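Side-chain contacts in epidermin leader peptide processing serine protease EpiP (PDB 3QFH), which is a subtilisin-like serine endopeptidase that probably cleaves the leader peptide from the precursor of the lantibiotic epidermin: residues Y203-F206 and K210-L213; S97-Q102 and A113-L118. All coordinates share one frame; numbering follows the deposited sequence.

Overall arrangement
From the N terminus, the propeptide-like region comes first and supplies four strands of a mixed sheet, which strand 249-250 completes. Contact 2 follows, where 97-102 meets 113-118 and closes a loop round helix 103-108 before the chain enters strand 126-130. Contact 1 comes later. There 203-206 and 210-213 close a short loop that carries the chain from strand 200-204 into helix 213-225. The two contacts lie in series and neither nest nor cross. The centres of contact 1 and contact 2 are about 32 Å apart, on opposite sides of the chain's centre. Contact 1 lies at the end of a strand of the parallel sheet, whereas contact 2 packs two short 3-10 segments farther out.

Contact 1. Residues Y203-F206 and K210-L213; sequences YRVF and KTEL
Thr211 grips the end of 203-206 with both branches of its side chain. Its hydroxyl OG1 donates a hydrogen bond of 2.7 Å to Val205 O. OG1 approaches at a C=O...donor angle of 143°, somewhat out of the carbonyl plane. The carbon side of Thr211 meets the ring of Phe206. Thr211 CB lies over one face of that ring, 3.7 Å from the centroid, in a CH-pi contact displaced toward the rim. Thr211 CG2 reaches Phe206 CZ at 3.5 Å. With OG1 opposite the backbone N of Thr211 (chi1 -173°), the hydroxyl turns to the carbonyl while CG2 goes to the ring. Val205 lies alongside, its CB 3.8 Å from Thr211 OG1. The next shell holds the backbone of Phe206. Arg204 NH1 donates to Phe206 O at 2.9 Å. The same guanidinium forms a salt bridge with Glu164 and binds the backbone O of Asp170, so several bonds restrain its orientation. Phe206 also lies near, without touching, the probable Ser383-His177-Asp130 catalytic triad. The contact closes the loop of a beta-alpha connection in the subtilase domain. Strand 200-204 runs beside strands 126-130 and 149-150 of the parallel sheet, while Val205 packs on Ala219 and Thr211 on Val216 of helix 213-225, for which Glu212 is the N-cap residue.

Contact 2. Residues S97-Q102 and A113-L118; sequences SLFSRQ and ASYDDL
An edge-to-face aromatic pair, Phe99 with Tyr115, joins two short 3-10 segments, 99-101 and 113-116, on either side of helix 103-108 in the sequence. The edge of Tyr115 is turned toward the face of Phe99 in an offset T-shaped arrangement. The ring centroids are 5.8 Å apart and the planes meet at 80°. One corner of the tyrosine does the touching: Tyr115 CE2 lies 3.7 Å from Phe99 CE1 and 3.9 Å from Phe99 CZ. The backbones stay well apart, with 11.8 Å between Phe99 CA and Tyr115 CA, so the two side chains span the gap. Phe99 extends across it because CG stands opposite the backbone N (chi1 178°). Both residues are buried, and both touch Met105 of helix 103-108. The pair thus packs the two loops against the helix that links them. Tyr115 OH is hydrogen-bonded to Gly193 O, which restrains the hydroxyl end of the ring and gives the buried OH a partner. Gln102, the N-cap residue of helix 103-108, uses OE1 to accept from Ile192 N, tying the first loop to the same neighbouring chain segment. At the start of the first segment an ST turn leads into the 3-10 turn and places Phe99: Phe99 N donates to Ser97 OG at 3.0 Å, with an N-H...acceptor angle of 156°.

Contact 1. Residues Y203-F206 and K210-L213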
loop_
_atom_site.group_PDB
_atom_site.type_symbol
_atom_site.label_atom_id
_atom_site.label_comp_id
_atom_site.label_asym_id
_atom_site.label_seq_id
_atom_site.Cartn_x
_atom_site.Cartn_y
_atom_site.Cartn_z
ATOM N N TYR A 203 -7.670 0.227 6.936
ATOM C CA TYR A 203 -7.089 -0.727 7.872
ATOM C C TYR A 203 -5.877 -0.043 8.460
ATOM O O TYR A 203 -4.864 0.140 7.786
ATOM C CB TYR A 203 -6.751 -2.048 7.203
ATOM C CG TYR A 203 -8.020 -2.771 6.773
ATOM C CD1 TYR A 203 -8.662 -3.646 7.632
ATOM C CD2 TYR A 203 -8.598 -2.537 5.522
ATOM C CE1 TYR A 203 -9.827 -4.305 7.251
ATOM C CE2 TYR A 203 -9.760 -3.169 5.149
ATOM C CZ TYR A 203 -10.368 -4.055 6.022
ATOM O OH TYR A 203 -11.509 -4.715 5.662
ATOM N N ARG A 204 -6.001 0.353 9.722
ATOM C CA ARG A 204 -4.936 1.100 10.384
ATOM C C ARG A 204 -3.838 0.198 10.935
ATOM O O ARG A 204 -4.093 -0.690 11.734
ATOM C CB ARG A 204 -5.494 2.002 11.489
ATOM C CG ARG A 204 -4.410 2.880 12.122
ATOM C CD ARG A 204 -5.001 3.982 13.003
ATOM N NE ARG A 204 -5.562 3.478 14.255
ATOM C CZ ARG A 204 -4.904 3.410 15.415
ATOM N NH1 ARG A 204 -3.639 3.777 15.505
ATOM N NH2 ARG A 204 -5.518 2.952 16.496
ATOM N N VAL A 205 -2.622 0.476 10.484
ATOM C CA VAL A 205 -1.422 -0.251 10.860
ATOM C C VAL A 205 -0.338 0.674 11.440
ATOM O O VAL A 205 0.788 0.259 11.607
ATOM C CB VAL A 205 -0.890 -1.074 9.668
ATOM C CG1 VAL A 205 -1.982 -2.068 9.221
ATOM C CG2 VAL A 205 -0.455 -0.166 8.481
ATOM N N PHE A 206 -0.689 1.926 11.730
ATOM C CA PHE A 206 0.228 2.849 12.380
ATOM C C PHE A 206 -0.447 3.518 13.551
ATOM O O PHE A 206 -1.621 3.899 13.472
ATOM C CB PHE A 206 0.672 3.985 11.470
ATOM C CG PHE A 206 1.664 3.600 10.417
ATOM C CD1 PHE A 206 3.031 3.709 10.667
ATOM C CD2 PHE A 206 1.242 3.206 9.155
ATOM C CE1 PHE A 206 3.959 3.387 9.685
ATOM C CE2 PHE A 206 2.167 2.887 8.165
ATOM C CZ PHE A 206 3.528 2.979 8.435
ATOM N N LYS A 210 6.226 3.573 14.558
ATOM C CA LYS A 210 6.454 2.744 13.383
ATOM C C LYS A 210 5.391 1.657 13.254
ATOM O O LYS A 210 4.553 1.465 14.132
ATOM C CB LYS A 210 7.856 2.108 13.455
ATOM C CG LYS A 210 8.992 3.127 13.460
ATOM C CD LYS A 210 10.360 2.460 13.562
ATOM C CE LYS A 210 11.472 3.500 13.507
ATOM N NZ LYS A 210 12.851 2.911 13.589
ATOM N N THR A 211 5.435 0.963 12.132
ATOM C CA THR A 211 4.536 -0.153 11.874
ATOM C C THR A 211 5.380 -1.431 11.904
ATOM O O THR A 211 6.612 -1.372 11.928
ATOM C CB THR A 211 3.838 0.009 10.511
ATOM O OG1 THR A 211 2.829 -1.000 10.343
ATOM C CG2 THR A 211 4.858 -0.077 9.365
ATOM N N GLU A 212 4.715 -2.580 11.949
ATOM C CA GLU A 212 5.379 -3.882 11.904
ATOM C C GLU A 212 4.876 -4.527 10.625
ATOM O O GLU A 212 3.687 -4.396 10.303
ATOM C CB GLU A 212 4.958 -4.766 13.084
ATOM C CG GLU A 212 5.464 -4.372 14.479
ATOM C CD GLU A 212 6.875 -4.876 14.802
ATOM O OE1 GLU A 212 7.705 -5.016 13.886
ATOM O OE2 GLU A 212 7.158 -5.118 15.992
ATOM N N LEU A 213 5.749 -5.224 9.892
ATOM C CA LEU A 213 5.308 -5.893 8.669
ATOM C C LEU A 213 4.257 -6.958 8.985
ATOM O O LEU A 213 3.404 -7.251 8.158
ATOM C CB LEU A 213 6.480 -6.484 7.866
ATOM C CG LEU A 213 7.382 -5.466 7.153
ATOM C CD1 LEU A 213 8.523 -6.176 6.427
ATOM C CD2 LEU A 213 6.607 -4.618 6.174
#

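Contact 2. Residues S97-Q102 and A113-L118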
loop_
_atom_site.group_PDB
_atom_site.type_symbol
_atom_site.label_atom_id
_atom_site.label_comp_id
_atom_site.label_asym_id
_atom_site.label_seq_id
_atom_site.Cartn_x
_atom_site.Cartn_y
_atom_site.Cartn_z
ATOM N N SER A 97 -15.797 23.814 -6.215
ATOM C CA SER A 97 -14.959 22.705 -6.669
ATOM C C SER A 97 -13.482 23.061 -6.776
ATOM O O SER A 97 -13.121 24.118 -7.246
ATOM C CB SER A 97 -15.446 22.153 -8.017
ATOM O OG SER A 97 -14.665 21.031 -8.416
ATOM N N LEU A 98 -12.644 22.150 -6.316
ATOM C CA LEU A 98 -11.199 22.287 -6.430
ATOM C C LEU A 98 -10.721 21.384 -7.582
ATOM O O LEU A 98 -9.520 21.302 -7.864
ATOM C CB LEU A 98 -10.518 21.825 -5.130
ATOM C CG LEU A 98 -10.849 22.545 -3.822
ATOM C CD1 LEU A 98 -10.123 21.874 -2.640
ATOM C CD2 LEU A 98 -10.515 24.034 -3.898
ATOM N N PHE A 99 -11.662 20.707 -8.242
ATOM C CA PHE A 99 -11.300 19.749 -9.278
ATOM C C PHE A 99 -10.402 20.339 -10.365
ATOM O O PHE A 99 -9.484 19.679 -10.792
ATOM C CB PHE A 99 -12.522 19.012 -9.859
ATOM C CG PHE A 99 -12.165 18.054 -10.957
ATOM C CD1 PHE A 99 -11.549 16.840 -10.661
ATOM C CD2 PHE A 99 -12.402 18.384 -12.287
ATOM C CE1 PHE A 99 -11.196 15.958 -11.665
ATOM C CE2 PHE A 99 -12.058 17.505 -13.299
ATOM C CZ PHE A 99 -11.440 16.284 -12.986
ATOM N N SER A 100 -10.613 21.584 -10.761
ATOM C CA SER A 100 -9.756 22.200 -11.804
ATOM C C SER A 100 -8.296 22.437 -11.365
ATOM O O SER A 100 -7.423 22.714 -12.213
ATOM C CB SER A 100 -10.362 23.504 -12.328
ATOM O OG SER A 100 -10.397 24.506 -11.330
ATOM N N ARG A 101 -8.024 22.367 -10.066
ATOM C CA ARG A 101 -6.647 22.492 -9.586
ATOM C C ARG A 101 -5.960 21.122 -9.512
ATOM O O ARG A 101 -4.745 21.045 -9.358
ATOM C CB ARG A 101 -6.624 23.146 -8.201
ATOM C CG ARG A 101 -7.190 24.549 -8.172
ATOM C CD ARG A 101 -7.184 25.057 -6.754
ATOM N NE ARG A 101 -7.902 26.306 -6.622
ATOM C CZ ARG A 101 -7.970 27.020 -5.502
ATOM N NH1 ARG A 101 -7.342 26.614 -4.400
ATOM N NH2 ARG A 101 -8.660 28.151 -5.481
ATOM N N GLN A 102 -6.746 20.042 -9.583
ATOM C CA GLN A 102 -6.189 18.689 -9.506
ATOM C C GLN A 102 -5.642 18.288 -10.865
ATOM O O GLN A 102 -6.251 17.517 -11.581
ATOM C CB GLN A 102 -7.269 17.687 -9.088
ATOM C CG GLN A 102 -7.925 17.980 -7.755
ATOM C CD GLN A 102 -8.923 16.929 -7.407
ATOM O OE1 GLN A 102 -10.120 17.198 -7.410
ATOM N NE2 GLN A 102 -8.445 15.696 -7.131
ATOM N N ALA A 113 -13.950 14.200 -18.044
ATOM C CA ALA A 113 -14.931 13.527 -18.914
ATOM C C ALA A 113 -15.205 12.075 -18.508
ATOM O O ALA A 113 -16.302 11.590 -18.716
ATOM C CB ALA A 113 -14.505 13.587 -20.383
ATOM N N SER A 114 -14.229 11.384 -17.919
ATOM C CA SER A 114 -14.458 9.995 -17.546
ATOM C C SER A 114 -15.497 9.829 -16.408
ATOM O O SER A 114 -16.096 8.744 -16.272
ATOM C CB SER A 114 -13.160 9.271 -17.215
ATOM O OG SER A 114 -12.626 9.697 -15.997
ATOM N N TYR A 115 -15.746 10.883 -15.625
ATOM C CA TYR A 115 -16.764 10.786 -14.569
ATOM C C TYR A 115 -18.183 10.664 -15.146
ATOM O O TYR A 115 -19.113 10.331 -14.412
ATOM C CB TYR A 115 -16.691 11.947 -13.565
ATOM C CG TYR A 115 -15.406 11.952 -12.768
ATOM C CD1 TYR A 115 -15.161 10.982 -11.803
ATOM C CD2 TYR A 115 -14.436 12.907 -12.982
ATOM C CE1 TYR A 115 -13.980 10.973 -11.077
ATOM C CE2 TYR A 115 -13.253 12.901 -12.261
ATOM C CZ TYR A 115 -13.033 11.937 -11.313
ATOM O OH TYR A 115 -11.852 11.941 -10.598
ATOM N N ASP A 116 -18.366 10.936 -16.438
ATOM C CA ASP A 116 -19.696 10.747 -17.043
ATOM C C ASP A 116 -19.892 9.314 -17.549
ATOM O O ASP A 116 -20.973 8.959 -17.981
ATOM C CB ASP A 116 -19.928 11.761 -18.166
ATOM C CG ASP A 116 -19.929 13.199 -17.650
ATOM O OD1 ASP A 116 -20.624 13.467 -16.643
ATOM O OD2 ASP A 116 -19.237 14.057 -18.242
ATOM N N ASP A 117 -18.840 8.502 -17.468
ATOM C CA ASP A 117 -18.859 7.109 -17.913
ATOM C C ASP A 117 -18.721 6.134 -16.733
ATOM O O ASP A 117 -18.398 4.970 -16.934
ATOM C CB ASP A 117 -17.686 6.882 -18.880
ATOM C CG ASP A 117 -17.722 7.834 -20.083
ATOM O OD1 ASP A 117 -18.821 8.048 -20.621
ATOM O OD2 ASP A 117 -16.661 8.357 -20.491
ATOM N N LEU A 118 -18.938 6.603 -15.506
ATOM C CA LEU A 118 -18.812 5.730 -14.330
ATOM C C LEU A 118 -19.893 4.652 -14.338
ATOM O O LEU A 118 -20.956 4.874 -14.893
ATOM C CB LEU A 118 -18.943 6.522 -13.034
ATOM C CG LEU A 118 -17.830 7.519 -12.701
ATOM C CD1 LEU A 118 -18.220 8.340 -11.480
ATOM C CD2 LEU A 118 -16.522 6.807 -12.481
#